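Local coordinates for ssDNA binding protein (Aeropyrum pernix, PDB 4PSN) that probably binds single-stranded DNA, entrapping it in a tunnel system formed between its subunits, at residues C[55-60]-C[90-95]. Numbering follows the deposited sequence.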
loop_
_atom_site.group_PDB
_atom_site.type_symbol
_atom_site.label_atom_id
_atom_site.label_comp_id
_atom_site.label_asym_id
_atom_site.label_seq_id
_atom_site.Cartn_x
_atom_site.Cartn_y
_atom_site.Cartn_z
ATOM N N PHE C 55 -15.111 -16.791 7.700
ATOM C CA PHE C 55 -16.477 -16.309 7.668
ATOM C C PHE C 55 -17.206 -16.691 8.967
ATOM O O PHE C 55 -17.894 -15.874 9.569
ATOM C CB PHE C 55 -17.232 -16.843 6.448
ATOM C CG PHE C 55 -18.677 -16.426 6.412
ATOM C CD1 PHE C 55 -19.051 -15.243 5.813
ATOM C CD2 PHE C 55 -19.652 -17.206 7.004
ATOM C CE1 PHE C 55 -20.381 -14.857 5.787
ATOM C CE2 PHE C 55 -20.976 -16.820 6.983
ATOM C CZ PHE C 55 -21.337 -15.645 6.376
ATOM N N GLU C 56 -17.040 -17.928 9.408
ATOM C CA GLU C 56 -17.723 -18.380 10.619
ATOM C C GLU C 56 -17.209 -17.646 11.860
ATOM O O GLU C 56 -17.985 -17.281 12.752
ATOM C CB GLU C 56 -17.563 -19.888 10.804
ATOM C CG GLU C 56 -18.251 -20.690 9.733
ATOM C CD GLU C 56 -19.744 -20.381 9.645
ATOM O OE1 GLU C 56 -20.367 -20.114 10.698
ATOM O OE2 GLU C 56 -20.290 -20.395 8.520
ATOM N N LEU C 57 -15.903 -17.432 11.917
ATOM C CA LEU C 57 -15.307 -16.743 13.060
ATOM C C LEU C 57 -15.759 -15.283 13.120
ATOM O O LEU C 57 -16.254 -14.808 14.142
ATOM C CB LEU C 57 -13.784 -16.832 12.991
ATOM C CG LEU C 57 -12.981 -16.102 14.078
ATOM C CD1 LEU C 57 -13.399 -16.583 15.452
ATOM C CD2 LEU C 57 -11.474 -16.279 13.895
ATOM N N LEU C 58 -15.587 -14.573 12.014
ATOM C CA LEU C 58 -15.799 -13.130 12.002
ATOM C C LEU C 58 -17.258 -12.756 12.124
ATOM O O LEU C 58 -17.631 -11.926 12.949
ATOM C CB LEU C 58 -15.200 -12.498 10.736
ATOM C CG LEU C 58 -13.673 -12.479 10.719
ATOM C CD1 LEU C 58 -13.132 -11.949 9.398
ATOM C CD2 LEU C 58 -13.151 -11.645 11.885
ATOM N N VAL C 59 -18.078 -13.371 11.284
ATOM C CA VAL C 59 -19.470 -12.993 11.169
ATOM C C VAL C 59 -20.331 -13.633 12.254
ATOM O O VAL C 59 -21.215 -12.978 12.799
ATOM C CB VAL C 59 -20.028 -13.331 9.759
ATOM C CG1 VAL C 59 -21.472 -12.916 9.640
ATOM C CG2 VAL C 59 -19.182 -12.641 8.677
ATOM N N ASN C 60 -20.067 -14.897 12.587
ATOM C CA ASN C 60 -20.910 -15.581 13.562
ATOM C C ASN C 60 -20.390 -15.604 15.001
ATOM O O ASN C 60 -21.181 -15.518 15.947
ATOM C CB ASN C 60 -21.246 -16.998 13.100
ATOM C CG ASN C 60 -22.017 -17.013 11.794
ATOM O OD1 ASN C 60 -21.771 -17.849 10.924
ATOM N ND2 ASN C 60 -22.944 -16.074 11.643
ATOM N N LEU C 90 -3.272 -18.483 14.385
ATOM C CA LEU C 90 -4.275 -17.553 13.900
ATOM C C LEU C 90 -4.444 -16.421 14.905
ATOM O O LEU C 90 -4.626 -16.659 16.094
ATOM C CB LEU C 90 -5.612 -18.265 13.672
ATOM C CG LEU C 90 -6.764 -17.323 13.330
ATOM C CD1 LEU C 90 -6.510 -16.624 12.005
ATOM C CD2 LEU C 90 -8.092 -18.086 13.305
ATOM N N ARG C 91 -4.377 -15.188 14.425
ATOM C CA ARG C 91 -4.592 -14.039 15.286
ATOM C C ARG C 91 -5.547 -13.104 14.586
ATOM O O ARG C 91 -5.364 -12.788 13.416
ATOM C CB ARG C 91 -3.273 -13.327 15.581
ATOM C CG ARG C 91 -3.442 -12.048 16.377
ATOM C CD ARG C 91 -2.206 -11.153 16.280
ATOM N NE ARG C 91 -1.031 -11.758 16.900
ATOM C CZ ARG C 91 0.194 -11.241 16.844
ATOM N NH1 ARG C 91 0.410 -10.104 16.189
ATOM N NH2 ARG C 91 1.203 -11.864 17.442
ATOM N N VAL C 92 -6.584 -12.674 15.293
ATOM C CA VAL C 92 -7.554 -11.767 14.706
ATOM C C VAL C 92 -7.708 -10.569 15.625
ATOM O O VAL C 92 -7.760 -10.716 16.840
ATOM C CB VAL C 92 -8.917 -12.461 14.473
ATOM C CG1 VAL C 92 -9.976 -11.437 14.085
ATOM C CG2 VAL C 92 -8.803 -13.537 13.387
ATOM N N GLU C 93 -7.718 -9.378 15.039
ATOM C CA GLU C 93 -8.012 -8.166 15.781
ATOM C C GLU C 93 -9.283 -7.568 15.208
ATOM O O GLU C 93 -9.559 -7.699 14.020
ATOM C CB GLU C 93 -6.856 -7.172 15.681
ATOM C CG GLU C 93 -5.585 -7.634 16.400
ATOM C CD GLU C 93 -4.343 -6.922 15.887
ATOM O OE1 GLU C 93 -3.790 -7.362 14.850
ATOM O OE2 GLU C 93 -3.929 -5.914 16.508
ATOM N N LEU C 94 -10.062 -6.922 16.060
ATOM C CA LEU C 94 -11.305 -6.321 15.634
ATOM C C LEU C 94 -11.452 -4.947 16.265
ATOM O O LEU C 94 -11.125 -4.745 17.443
ATOM C CB LEU C 94 -12.487 -7.222 16.019
ATOM C CG LEU C 94 -13.902 -6.669 15.838
ATOM C CD1 LEU C 94 -14.232 -6.504 14.369
ATOM C CD2 LEU C 94 -14.923 -7.589 16.542
ATOM N N TRP C 95 -11.958 -4.013 15.471
ATOM C CA TRP C 95 -12.240 -2.672 15.929
ATOM C C TRP C 95 -13.679 -2.375 15.525
ATOM O O TRP C 95 -14.051 -2.524 14.352
ATOM C CB TRP C 95 -11.297 -1.665 15.246
ATOM C CG TRP C 95 -9.822 -1.757 15.584
ATOM C CD1 TRP C 95 -9.141 -0.968 16.470
ATOM C CD2 TRP C 95 -8.840 -2.632 14.992
ATOM N NE1 TRP C 95 -7.805 -1.315 16.488
ATOM C CE2 TRP C 95 -7.594 -2.324 15.585
ATOM C CE3 TRP C 95 -8.893 -3.642 14.022
ATOM C CZ2 TRP C 95 -6.409 -2.999 15.249
ATOM C CZ3 TRP C 95 -7.719 -4.309 13.684
ATOM C CH2 TRP C 95 -6.492 -3.984 14.300
#
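Leu57 holds its CG trans to the backbone N (chi1 177°), and Leu90 and Val92 extend the same way from the facing strand, Val92 through CG1. Leu58 differs: its CG lies beside the backbone N and trans to the carbonyl carbon (chi1 -71°), which swings its CD2 methyl in toward the strand. These four residues form a buried helix-on-sheet packing in the N-terminal part of the chain. The C-terminal end of helix 40-61 lies over strand 83-97, the outer strand, within this chain, of a three-stranded antiparallel sheet. The short axes come within 11.0 Å and run nearly parallel, at 23°. Leu58 and Val92 set the register, with CA atoms 8.8 Å apart.

The contact is made of methyl groups. Leu57 and Leu90 meet tip to tip, CD2 of Leu57 lying 3.9 Å from CD2 of Leu90. The same Leu57 CD2 also touches Val92 CG2 at 3.9 Å, so one methyl serves two strand residues. Val92 uses both branches, CG2 for Leu57 and CG1 for Leu58. The Leu58 side chain meets it at a slant rather than end-on. Arg91 and Glu93 point their CB atoms away from the helix; Glu93 pairs with Arg71 in a salt bridge.

Leu62 touches Leu57 and Val92, while Ile72 and Tyr17 pack on Leu58. Phe110 of the second subunit packs on Leu57, and Trp95 pairs with a strand of that subunit, so the sheet continues across the interface. Near the helix end, a wider pi-type turn spans 56-60. On the Leu58 flank of the contact, Leu58 CD2 rests 3.9 Å from Val92 CG1.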